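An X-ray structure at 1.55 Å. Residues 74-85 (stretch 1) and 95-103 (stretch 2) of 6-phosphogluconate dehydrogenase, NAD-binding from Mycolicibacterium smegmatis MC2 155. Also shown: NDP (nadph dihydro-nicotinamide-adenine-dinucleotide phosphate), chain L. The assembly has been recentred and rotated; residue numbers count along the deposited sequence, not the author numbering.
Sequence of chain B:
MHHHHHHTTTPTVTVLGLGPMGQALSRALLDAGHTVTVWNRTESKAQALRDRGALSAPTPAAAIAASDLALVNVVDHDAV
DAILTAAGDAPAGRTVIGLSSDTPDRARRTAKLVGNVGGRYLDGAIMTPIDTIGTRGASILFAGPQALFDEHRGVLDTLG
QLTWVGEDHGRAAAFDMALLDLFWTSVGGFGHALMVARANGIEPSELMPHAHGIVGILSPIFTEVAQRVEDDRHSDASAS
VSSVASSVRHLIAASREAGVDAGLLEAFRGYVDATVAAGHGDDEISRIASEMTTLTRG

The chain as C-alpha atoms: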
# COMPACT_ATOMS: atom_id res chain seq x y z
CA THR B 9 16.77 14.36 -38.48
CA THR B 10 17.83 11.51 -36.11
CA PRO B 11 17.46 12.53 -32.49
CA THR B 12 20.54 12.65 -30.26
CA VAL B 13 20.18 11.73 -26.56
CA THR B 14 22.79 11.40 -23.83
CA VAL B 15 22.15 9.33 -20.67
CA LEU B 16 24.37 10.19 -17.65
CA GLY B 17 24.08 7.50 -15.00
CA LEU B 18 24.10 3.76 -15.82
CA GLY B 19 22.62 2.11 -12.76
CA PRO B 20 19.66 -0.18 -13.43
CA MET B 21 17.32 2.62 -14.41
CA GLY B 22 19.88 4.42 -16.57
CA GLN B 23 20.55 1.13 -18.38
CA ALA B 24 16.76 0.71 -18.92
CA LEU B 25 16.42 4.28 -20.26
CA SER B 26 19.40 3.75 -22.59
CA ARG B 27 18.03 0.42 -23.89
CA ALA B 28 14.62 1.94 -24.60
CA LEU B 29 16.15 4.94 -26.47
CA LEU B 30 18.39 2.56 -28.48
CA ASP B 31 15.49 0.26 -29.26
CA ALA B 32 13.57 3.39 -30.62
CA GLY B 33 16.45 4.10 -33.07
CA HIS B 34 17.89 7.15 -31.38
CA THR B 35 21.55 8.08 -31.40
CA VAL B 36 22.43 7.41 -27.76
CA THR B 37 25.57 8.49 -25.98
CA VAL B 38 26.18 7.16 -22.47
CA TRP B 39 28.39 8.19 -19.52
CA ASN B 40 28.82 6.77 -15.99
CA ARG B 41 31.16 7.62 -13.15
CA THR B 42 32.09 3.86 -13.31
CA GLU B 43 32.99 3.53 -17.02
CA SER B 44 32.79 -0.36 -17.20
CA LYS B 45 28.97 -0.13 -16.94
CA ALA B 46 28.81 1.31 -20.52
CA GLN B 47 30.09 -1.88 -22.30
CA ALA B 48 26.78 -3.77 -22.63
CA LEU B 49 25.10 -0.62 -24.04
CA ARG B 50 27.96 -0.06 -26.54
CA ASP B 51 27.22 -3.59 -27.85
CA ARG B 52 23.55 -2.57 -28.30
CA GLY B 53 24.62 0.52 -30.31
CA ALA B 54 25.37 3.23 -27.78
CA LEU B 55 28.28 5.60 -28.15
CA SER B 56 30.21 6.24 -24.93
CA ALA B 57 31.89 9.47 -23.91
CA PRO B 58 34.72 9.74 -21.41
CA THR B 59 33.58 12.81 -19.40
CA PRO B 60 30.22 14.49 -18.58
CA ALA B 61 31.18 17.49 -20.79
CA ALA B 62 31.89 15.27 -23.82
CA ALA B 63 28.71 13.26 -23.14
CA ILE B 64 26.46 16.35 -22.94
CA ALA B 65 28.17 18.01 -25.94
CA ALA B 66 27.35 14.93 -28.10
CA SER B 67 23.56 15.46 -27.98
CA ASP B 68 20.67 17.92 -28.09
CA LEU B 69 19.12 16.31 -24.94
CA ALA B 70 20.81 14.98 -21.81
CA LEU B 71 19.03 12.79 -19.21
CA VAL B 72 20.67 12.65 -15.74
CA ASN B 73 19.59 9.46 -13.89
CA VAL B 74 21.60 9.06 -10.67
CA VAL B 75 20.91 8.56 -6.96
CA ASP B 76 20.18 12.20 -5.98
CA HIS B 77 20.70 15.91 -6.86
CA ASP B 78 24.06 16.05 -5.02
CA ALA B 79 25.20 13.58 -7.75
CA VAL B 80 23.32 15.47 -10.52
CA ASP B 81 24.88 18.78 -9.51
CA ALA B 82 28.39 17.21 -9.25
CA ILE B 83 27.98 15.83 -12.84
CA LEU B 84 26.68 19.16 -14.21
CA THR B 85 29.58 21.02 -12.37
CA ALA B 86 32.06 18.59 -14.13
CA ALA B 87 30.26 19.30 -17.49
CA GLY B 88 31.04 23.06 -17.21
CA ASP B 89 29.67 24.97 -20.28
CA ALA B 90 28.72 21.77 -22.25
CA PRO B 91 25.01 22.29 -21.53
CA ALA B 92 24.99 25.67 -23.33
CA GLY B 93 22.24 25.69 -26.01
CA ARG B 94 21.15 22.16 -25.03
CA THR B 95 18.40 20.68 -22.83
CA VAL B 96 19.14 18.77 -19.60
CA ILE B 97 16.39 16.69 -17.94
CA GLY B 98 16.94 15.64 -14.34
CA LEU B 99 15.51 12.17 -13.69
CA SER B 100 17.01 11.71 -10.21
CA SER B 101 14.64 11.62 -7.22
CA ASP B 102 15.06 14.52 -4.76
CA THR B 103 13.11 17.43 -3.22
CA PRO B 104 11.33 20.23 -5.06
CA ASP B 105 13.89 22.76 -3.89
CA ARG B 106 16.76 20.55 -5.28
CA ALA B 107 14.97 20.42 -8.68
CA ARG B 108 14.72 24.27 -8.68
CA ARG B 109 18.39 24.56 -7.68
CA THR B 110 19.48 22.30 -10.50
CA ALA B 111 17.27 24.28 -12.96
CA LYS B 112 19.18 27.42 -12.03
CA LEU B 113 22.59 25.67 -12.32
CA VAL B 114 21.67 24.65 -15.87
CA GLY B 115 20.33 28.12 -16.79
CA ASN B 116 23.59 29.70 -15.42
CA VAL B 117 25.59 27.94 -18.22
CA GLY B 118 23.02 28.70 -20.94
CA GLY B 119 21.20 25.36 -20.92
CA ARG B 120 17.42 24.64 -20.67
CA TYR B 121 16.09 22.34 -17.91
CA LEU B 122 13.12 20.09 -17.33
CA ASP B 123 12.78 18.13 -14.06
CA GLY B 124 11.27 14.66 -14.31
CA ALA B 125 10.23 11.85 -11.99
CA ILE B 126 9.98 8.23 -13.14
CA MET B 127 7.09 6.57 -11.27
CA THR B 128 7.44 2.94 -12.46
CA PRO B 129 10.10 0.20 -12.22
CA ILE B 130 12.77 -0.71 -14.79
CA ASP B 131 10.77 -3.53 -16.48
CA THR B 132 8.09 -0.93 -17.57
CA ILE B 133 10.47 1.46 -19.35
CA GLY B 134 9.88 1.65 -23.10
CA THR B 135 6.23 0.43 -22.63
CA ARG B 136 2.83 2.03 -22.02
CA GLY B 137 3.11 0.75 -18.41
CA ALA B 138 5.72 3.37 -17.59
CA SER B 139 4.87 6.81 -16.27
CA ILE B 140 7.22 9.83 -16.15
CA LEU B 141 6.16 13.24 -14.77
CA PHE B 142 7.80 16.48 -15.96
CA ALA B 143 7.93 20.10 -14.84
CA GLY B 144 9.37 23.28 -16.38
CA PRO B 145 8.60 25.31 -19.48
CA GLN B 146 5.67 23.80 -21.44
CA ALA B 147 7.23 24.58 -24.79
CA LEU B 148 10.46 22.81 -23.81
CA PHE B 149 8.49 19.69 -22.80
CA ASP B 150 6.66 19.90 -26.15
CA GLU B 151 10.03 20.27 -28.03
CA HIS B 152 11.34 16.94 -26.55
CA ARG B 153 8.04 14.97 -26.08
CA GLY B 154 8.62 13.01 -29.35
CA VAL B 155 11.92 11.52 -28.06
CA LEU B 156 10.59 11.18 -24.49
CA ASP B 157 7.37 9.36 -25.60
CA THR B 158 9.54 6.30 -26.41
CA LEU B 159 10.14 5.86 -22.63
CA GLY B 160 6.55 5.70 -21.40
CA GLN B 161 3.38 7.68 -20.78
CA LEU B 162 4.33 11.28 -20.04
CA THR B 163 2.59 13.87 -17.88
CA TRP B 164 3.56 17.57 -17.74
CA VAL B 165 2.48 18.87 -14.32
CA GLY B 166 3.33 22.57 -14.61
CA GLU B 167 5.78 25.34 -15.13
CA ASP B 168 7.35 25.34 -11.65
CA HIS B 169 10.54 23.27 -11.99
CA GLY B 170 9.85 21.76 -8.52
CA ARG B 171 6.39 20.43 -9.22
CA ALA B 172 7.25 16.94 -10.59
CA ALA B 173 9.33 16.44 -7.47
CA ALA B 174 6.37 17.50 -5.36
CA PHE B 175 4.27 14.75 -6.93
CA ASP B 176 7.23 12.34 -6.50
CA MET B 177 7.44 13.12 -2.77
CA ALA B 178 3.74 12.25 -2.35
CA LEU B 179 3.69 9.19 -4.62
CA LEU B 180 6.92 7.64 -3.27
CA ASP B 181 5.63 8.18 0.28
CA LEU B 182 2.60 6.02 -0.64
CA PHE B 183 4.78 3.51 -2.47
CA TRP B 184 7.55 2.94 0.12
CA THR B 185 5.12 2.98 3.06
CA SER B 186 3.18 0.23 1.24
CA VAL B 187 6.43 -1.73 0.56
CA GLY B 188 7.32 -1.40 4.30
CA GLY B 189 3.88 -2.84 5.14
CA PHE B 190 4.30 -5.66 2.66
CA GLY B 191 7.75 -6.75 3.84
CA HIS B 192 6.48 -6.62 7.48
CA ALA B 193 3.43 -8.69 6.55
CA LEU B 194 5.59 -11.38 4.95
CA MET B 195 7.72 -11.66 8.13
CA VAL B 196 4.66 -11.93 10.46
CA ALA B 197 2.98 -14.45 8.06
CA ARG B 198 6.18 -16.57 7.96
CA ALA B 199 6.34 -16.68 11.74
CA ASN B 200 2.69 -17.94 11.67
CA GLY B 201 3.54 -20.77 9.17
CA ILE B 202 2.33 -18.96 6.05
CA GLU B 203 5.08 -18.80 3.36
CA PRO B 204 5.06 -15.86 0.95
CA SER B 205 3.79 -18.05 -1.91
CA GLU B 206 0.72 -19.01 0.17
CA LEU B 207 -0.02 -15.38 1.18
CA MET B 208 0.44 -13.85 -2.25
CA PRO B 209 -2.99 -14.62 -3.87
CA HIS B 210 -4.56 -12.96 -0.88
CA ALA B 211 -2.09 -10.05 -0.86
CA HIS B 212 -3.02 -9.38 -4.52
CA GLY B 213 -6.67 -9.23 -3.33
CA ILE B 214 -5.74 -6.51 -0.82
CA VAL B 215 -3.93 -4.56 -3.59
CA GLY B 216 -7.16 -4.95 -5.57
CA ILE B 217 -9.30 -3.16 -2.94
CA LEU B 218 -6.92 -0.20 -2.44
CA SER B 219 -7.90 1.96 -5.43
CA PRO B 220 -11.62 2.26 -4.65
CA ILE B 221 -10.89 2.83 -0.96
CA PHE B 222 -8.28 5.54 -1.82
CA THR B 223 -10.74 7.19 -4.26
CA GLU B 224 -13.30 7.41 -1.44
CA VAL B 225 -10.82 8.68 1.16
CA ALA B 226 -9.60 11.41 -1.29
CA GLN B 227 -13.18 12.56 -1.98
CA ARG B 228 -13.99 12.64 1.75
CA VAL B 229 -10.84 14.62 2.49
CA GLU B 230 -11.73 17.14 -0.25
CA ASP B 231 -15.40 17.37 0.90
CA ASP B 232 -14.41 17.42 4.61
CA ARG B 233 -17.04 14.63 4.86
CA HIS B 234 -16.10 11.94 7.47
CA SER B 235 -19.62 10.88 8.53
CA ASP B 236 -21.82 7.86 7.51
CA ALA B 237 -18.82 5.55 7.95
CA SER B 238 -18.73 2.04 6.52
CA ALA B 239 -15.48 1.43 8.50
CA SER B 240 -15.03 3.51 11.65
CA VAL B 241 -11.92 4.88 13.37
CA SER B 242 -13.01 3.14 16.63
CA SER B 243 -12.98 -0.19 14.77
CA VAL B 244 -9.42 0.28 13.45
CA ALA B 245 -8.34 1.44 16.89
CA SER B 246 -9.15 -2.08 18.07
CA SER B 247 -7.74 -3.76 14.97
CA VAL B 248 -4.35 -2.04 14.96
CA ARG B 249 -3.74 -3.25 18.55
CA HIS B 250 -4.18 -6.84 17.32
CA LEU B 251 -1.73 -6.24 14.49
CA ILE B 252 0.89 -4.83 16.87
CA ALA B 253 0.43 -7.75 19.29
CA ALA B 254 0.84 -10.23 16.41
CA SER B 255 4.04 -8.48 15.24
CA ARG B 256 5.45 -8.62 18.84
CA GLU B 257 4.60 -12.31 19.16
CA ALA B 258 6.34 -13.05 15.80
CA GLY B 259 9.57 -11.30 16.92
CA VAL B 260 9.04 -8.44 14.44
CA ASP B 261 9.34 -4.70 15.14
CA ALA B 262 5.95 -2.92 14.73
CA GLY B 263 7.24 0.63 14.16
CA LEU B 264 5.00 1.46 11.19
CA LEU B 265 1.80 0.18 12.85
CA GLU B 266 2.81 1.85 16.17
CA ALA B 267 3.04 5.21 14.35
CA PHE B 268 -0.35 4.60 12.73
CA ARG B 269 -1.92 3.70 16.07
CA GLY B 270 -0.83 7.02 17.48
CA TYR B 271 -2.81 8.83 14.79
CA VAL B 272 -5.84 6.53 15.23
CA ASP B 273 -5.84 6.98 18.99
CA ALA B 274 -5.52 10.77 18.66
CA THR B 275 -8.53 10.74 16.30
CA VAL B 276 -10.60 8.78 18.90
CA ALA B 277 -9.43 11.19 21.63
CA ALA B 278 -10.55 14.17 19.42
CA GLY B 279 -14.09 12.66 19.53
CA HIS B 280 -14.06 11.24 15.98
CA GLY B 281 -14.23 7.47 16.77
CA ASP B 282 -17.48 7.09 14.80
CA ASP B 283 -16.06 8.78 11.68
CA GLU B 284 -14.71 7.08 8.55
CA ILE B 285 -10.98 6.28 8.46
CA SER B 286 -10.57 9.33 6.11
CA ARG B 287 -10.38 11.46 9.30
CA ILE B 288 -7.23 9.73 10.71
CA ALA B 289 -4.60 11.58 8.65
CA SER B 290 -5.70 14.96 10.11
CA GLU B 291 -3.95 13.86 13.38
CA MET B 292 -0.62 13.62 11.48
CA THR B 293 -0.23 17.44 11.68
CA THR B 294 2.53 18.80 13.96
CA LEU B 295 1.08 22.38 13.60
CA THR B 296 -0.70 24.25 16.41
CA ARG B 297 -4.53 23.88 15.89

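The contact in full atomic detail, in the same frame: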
# COMPACT_ATOMS: atom_id res chain seq x y z
N VAL B 74 20.67 9.47 -11.73
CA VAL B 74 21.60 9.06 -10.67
C VAL B 74 20.88 9.12 -9.33
O VAL B 74 19.71 9.49 -9.26
CB VAL B 74 22.88 9.89 -10.74
CG1 VAL B 74 23.69 9.59 -11.98
CG2 VAL B 74 22.60 11.35 -10.59
N VAL B 75 21.58 8.80 -8.26
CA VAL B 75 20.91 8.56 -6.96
C VAL B 75 20.21 9.80 -6.46
O VAL B 75 19.09 9.66 -6.00
CB VAL B 75 21.90 7.99 -5.94
CG1 VAL B 75 22.99 8.98 -5.60
CG2 VAL B 75 21.12 7.58 -4.67
N ASP B 76 20.79 11.00 -6.54
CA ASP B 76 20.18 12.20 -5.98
C ASP B 76 20.72 13.44 -6.66
O ASP B 76 21.56 13.33 -7.58
CB ASP B 76 20.37 12.25 -4.47
CG ASP B 76 21.84 12.40 -4.01
OD1 ASP B 76 22.73 12.64 -4.79
OD2 ASP B 76 22.15 12.14 -2.75
N HIS B 77 20.27 14.64 -6.25
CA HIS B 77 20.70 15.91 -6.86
C HIS B 77 22.10 16.30 -6.37
O HIS B 77 22.67 17.06 -7.11
CB HIS B 77 19.64 16.99 -6.79
CG HIS B 77 18.64 16.83 -7.89
ND1 HIS B 77 18.49 17.80 -8.88
CD2 HIS B 77 17.85 15.77 -8.27
CE1 HIS B 77 17.58 17.39 -9.79
NE2 HIS B 77 17.16 16.14 -9.43
N ASP B 78 22.61 15.77 -5.28
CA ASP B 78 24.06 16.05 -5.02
C ASP B 78 24.89 15.42 -6.15
O ASP B 78 25.81 16.08 -6.71
CB ASP B 78 24.52 15.55 -3.67
CG ASP B 78 24.03 16.44 -2.52
OD1 ASP B 78 23.77 17.61 -2.72
OD2 ASP B 78 24.08 15.94 -1.44
N ALA B 79 24.51 14.22 -6.61
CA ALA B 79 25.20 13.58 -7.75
C ALA B 79 24.89 14.33 -9.01
O ALA B 79 25.80 14.58 -9.82
CB ALA B 79 24.80 12.16 -7.82
N VAL B 80 23.62 14.68 -9.31
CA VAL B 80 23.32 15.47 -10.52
C VAL B 80 24.20 16.71 -10.59
O VAL B 80 24.74 16.97 -11.65
CB VAL B 80 21.83 15.88 -10.56
CG1 VAL B 80 21.51 16.82 -11.71
CG2 VAL B 80 20.96 14.64 -10.67
N ASP B 81 24.23 17.45 -9.48
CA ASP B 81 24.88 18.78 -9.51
C ASP B 81 26.41 18.58 -9.63
O ASP B 81 27.04 19.40 -10.34
CB ASP B 81 24.49 19.56 -8.29
CG ASP B 81 23.01 19.96 -8.31
OD1 ASP B 81 22.34 19.85 -9.40
OD2 ASP B 81 22.53 20.51 -7.27
N ALA B 82 26.94 17.50 -9.08
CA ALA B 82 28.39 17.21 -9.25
C ALA B 82 28.67 16.88 -10.73
O ALA B 82 29.75 17.31 -11.31
CB ALA B 82 28.82 16.10 -8.35
N ILE B 83 27.80 16.15 -11.41
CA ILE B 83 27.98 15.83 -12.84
C ILE B 83 27.85 17.10 -13.65
O ILE B 83 28.68 17.33 -14.55
CB ILE B 83 26.98 14.75 -13.25
CG1 ILE B 83 27.30 13.44 -12.56
CG2 ILE B 83 26.86 14.63 -14.76
CD1 ILE B 83 26.11 12.44 -12.62
N LEU B 84 26.87 17.94 -13.41
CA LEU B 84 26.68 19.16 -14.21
C LEU B 84 27.87 20.10 -13.92
O LEU B 84 28.32 20.73 -14.90
CB LEU B 84 25.35 19.79 -13.82
CG LEU B 84 24.14 18.99 -14.29
CD1 LEU B 84 22.88 19.65 -13.72
CD2 LEU B 84 24.06 18.87 -15.80
N THR B 85 28.38 20.19 -12.68
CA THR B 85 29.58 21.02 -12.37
C THR B 85 30.72 20.50 -13.27
O THR B 85 31.44 21.39 -13.89
CB THR B 85 29.94 21.02 -10.90
OG1 THR B 85 28.77 21.55 -10.26
CG2 THR B 85 31.19 21.84 -10.65
N THR B 95 19.43 20.94 -23.86
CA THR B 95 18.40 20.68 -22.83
C THR B 95 18.88 19.59 -21.92
O THR B 95 19.33 18.54 -22.39
CB THR B 95 17.08 20.22 -23.48
OG1 THR B 95 16.64 21.32 -24.30
CG2 THR B 95 16.01 19.95 -22.43
N VAL B 96 18.78 19.79 -20.61
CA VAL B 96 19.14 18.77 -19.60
C VAL B 96 17.83 18.42 -18.90
O VAL B 96 17.04 19.33 -18.55
CB VAL B 96 20.11 19.34 -18.56
CG1 VAL B 96 20.30 18.39 -17.41
CG2 VAL B 96 21.43 19.69 -19.24
N ILE B 97 17.55 17.13 -18.73
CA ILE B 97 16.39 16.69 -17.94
C ILE B 97 16.93 15.91 -16.76
O ILE B 97 17.56 14.85 -16.92
CB ILE B 97 15.40 15.87 -18.76
CG1 ILE B 97 14.94 16.69 -19.96
CG2 ILE B 97 14.25 15.41 -17.90
CD1 ILE B 97 13.88 15.99 -20.82
N GLY B 98 16.61 16.36 -15.56
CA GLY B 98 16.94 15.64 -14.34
C GLY B 98 15.93 14.55 -14.17
O GLY B 98 14.73 14.83 -14.22
N LEU B 99 16.38 13.33 -13.98
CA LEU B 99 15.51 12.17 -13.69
C LEU B 99 16.05 11.50 -12.46
O LEU B 99 16.15 10.25 -12.40
CB LEU B 99 15.45 11.21 -14.92
CG LEU B 99 14.81 11.79 -16.14
CD1 LEU B 99 14.97 10.78 -17.29
CD2 LEU B 99 13.36 12.14 -15.95
N SER B 100 16.39 12.22 -11.43
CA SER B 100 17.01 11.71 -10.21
C SER B 100 16.18 12.15 -9.02
O SER B 100 15.98 13.39 -8.84
CB SER B 100 18.46 12.24 -10.09
OG SER B 100 19.21 11.86 -11.28
N SER B 101 15.66 11.24 -8.22
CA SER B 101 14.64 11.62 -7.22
C SER B 101 15.22 12.48 -6.10
O SER B 101 16.21 12.05 -5.48
CB SER B 101 14.01 10.30 -6.71
OG SER B 101 12.93 10.63 -5.82
N ASP B 102 14.65 13.63 -5.84
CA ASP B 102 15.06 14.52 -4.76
C ASP B 102 13.95 15.55 -4.56
O ASP B 102 12.86 15.43 -5.16
CB ASP B 102 16.42 15.19 -5.09
CG ASP B 102 17.32 15.47 -3.90
OD1 ASP B 102 16.78 15.87 -2.82
OD2 ASP B 102 18.58 15.32 -4.04
N THR B 103 14.18 16.52 -3.63
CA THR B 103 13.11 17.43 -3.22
C THR B 103 12.83 18.50 -4.26
O THR B 103 13.61 18.79 -5.18
CB THR B 103 13.48 18.11 -1.93
OG1 THR B 103 14.60 18.98 -2.21
CG2 THR B 103 13.83 17.11 -0.88
PA NDP L . 20.73 4.59 -7.94
O1A NDP L . 19.66 5.48 -7.36
O2A NDP L . 21.29 3.47 -7.12
O5B NDP L . 21.90 5.50 -8.49
C5B NDP L . 23.03 4.82 -9.07
C4B NDP L . 23.63 5.72 -10.13
O4B NDP L . 24.06 6.98 -9.54
C3B NDP L . 24.89 5.11 -10.75
O3B NDP L . 25.03 5.50 -12.10
C2B NDP L . 25.97 5.72 -9.89
O2B NDP L . 27.29 5.80 -10.43
C1B NDP L . 25.44 7.14 -9.84
N9A NDP L . 26.04 7.98 -8.81
C8A NDP L . 25.90 7.88 -7.44
N7A NDP L . 26.57 8.81 -6.80
C5A NDP L . 27.19 9.56 -7.78
C6A NDP L . 28.08 10.67 -7.76
N6A NDP L . 28.43 11.31 -6.65
N1A NDP L . 28.52 11.13 -8.95
C2A NDP L . 28.13 10.53 -10.08
N3A NDP L . 27.32 9.48 -10.22
C4A NDP L . 26.90 9.03 -9.03
O3 NDP L . 20.28 3.90 -9.31
PN NDP L . 18.99 3.60 -10.14
O1N NDP L . 19.41 3.38 -11.52
O2N NDP L . 18.22 2.53 -9.46
O5D NDP L . 18.08 4.93 -10.00
C5D NDP L . 18.49 6.15 -10.60
C4D NDP L . 17.45 7.18 -10.23
O4D NDP L . 16.20 6.76 -10.84
C3D NDP L . 17.18 7.37 -8.74
O3D NDP L . 17.01 8.74 -8.38
C2D NDP L . 15.88 6.61 -8.53
O2D NDP L . 15.07 7.06 -7.44
C1D NDP L . 15.17 6.77 -9.85
N1N NDP L . 14.24 5.66 -10.16
C2N NDP L . 14.67 4.36 -10.14
C3N NDP L . 13.82 3.33 -10.34
C7N NDP L . 14.26 1.92 -10.31
O7N NDP L . 13.36 1.06 -10.46
N7N NDP L . 15.53 1.58 -10.18
C4N NDP L . 12.41 3.57 -10.54
C5N NDP L . 12.01 4.96 -10.61
C6N NDP L . 12.88 5.94 -10.47
P2B NDP L . 28.21 4.46 -10.31
O1X NDP L . 29.63 4.99 -10.66
O2X NDP L . 28.13 4.01 -8.85
O3X NDP L . 27.71 3.41 -11.22
O HOH W 1 17.04 9.40 -4.27
O HOH W 2 15.31 15.02 -11.10
O HOH W 3 20.96 15.38 -2.89

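The N-terminal end of the helix in the first stretch is held by two aspartates, one from each stretch. D76, at the N-cap position, accepts a capping bond from A79 N at its OD1 (3.0 Å), while D102 reaches across from the second stretch and takes the amide of H77, with H77 N to D102 OD2 at 2.9 Å and an N-H...O angle of 161°. The first turn of a helix leaves its amides without backbone acceptors, and here carboxylates from two separate segments supply them. Water 3 extends the arrangement: it accepts from D78 N (2.9 Å from its oxygen) and donates to D102 OD2 (2.6 Å), so that D102 serves the H77 amide directly and the D78 amide through solvent.

The chi1 of D102, -147°, lies between the standard wells. Its two oxygens have different partners, for OD1 accepts from T103 N within its own stretch (2.8 Å) as OD2 turns to the helix. The carboxylate also lies against the start of the helix, where D102 OD2 is 3.6 Å from D76 CB and 3.4 Å from H77 CB.

S100 is the residue most covered by the opposing segment. Its CB points toward the first stretch, and with chi1 at -57° the hydroxyl meets the backbone just ahead of the helix: V74 N donates to S100 OG over 2.8 Å, almost linearly at 176°. V80 CG2 and V74 CG2 also lie close to the hydroxyl, at 3.3 Å and 3.5 Å from S100 OG, and S100 OG has a further hydrogen bond elsewhere in the structure. V74 reaches it although its CA-to-CB bond points away from the second stretch.

The H77 side chain lies alongside the same segment. S100 O approaches the edge of the imidazole near the ring plane, 3.1 Å from H77 NE2. Water 2 is closer still, 2.7 Å from H77 NE2, and it accepts from S100 N at 3.0 Å, joining the histidine to the serine backbone. G98 allows the ring to come near: a CB modelled at ideal geometry on this glycine would point toward the helix and fall only 3.5 Å from H77 CE1.

Further along the helix, the contact becomes sparse and apolar. L84 and V96 both direct their CA-to-CB bonds toward the other stretch, and L84 CD2 meets V96 CG1 at 4.1 Å, while their CA atoms are 9.3 Å apart. D76 and S100, by comparison, bring their CA atoms to 5.3 Å, so the two segments approach more closely near the start of the helix.

The loops also meet through the cofactor and solvent. S101 N donates to O3D of NDP (2.8 Å, 163°), and that same hydroxyl oxygen lies 2.9 Å from V74 O and 3.3 Å from V75 O, so one ribose hydroxyl spans both stretches. Nearby, water 1 donates to V75 O at 2.7 Å and to S101 O at 3.0 Å, bridging two carbonyls whose oxygens are 3.8 Å apart.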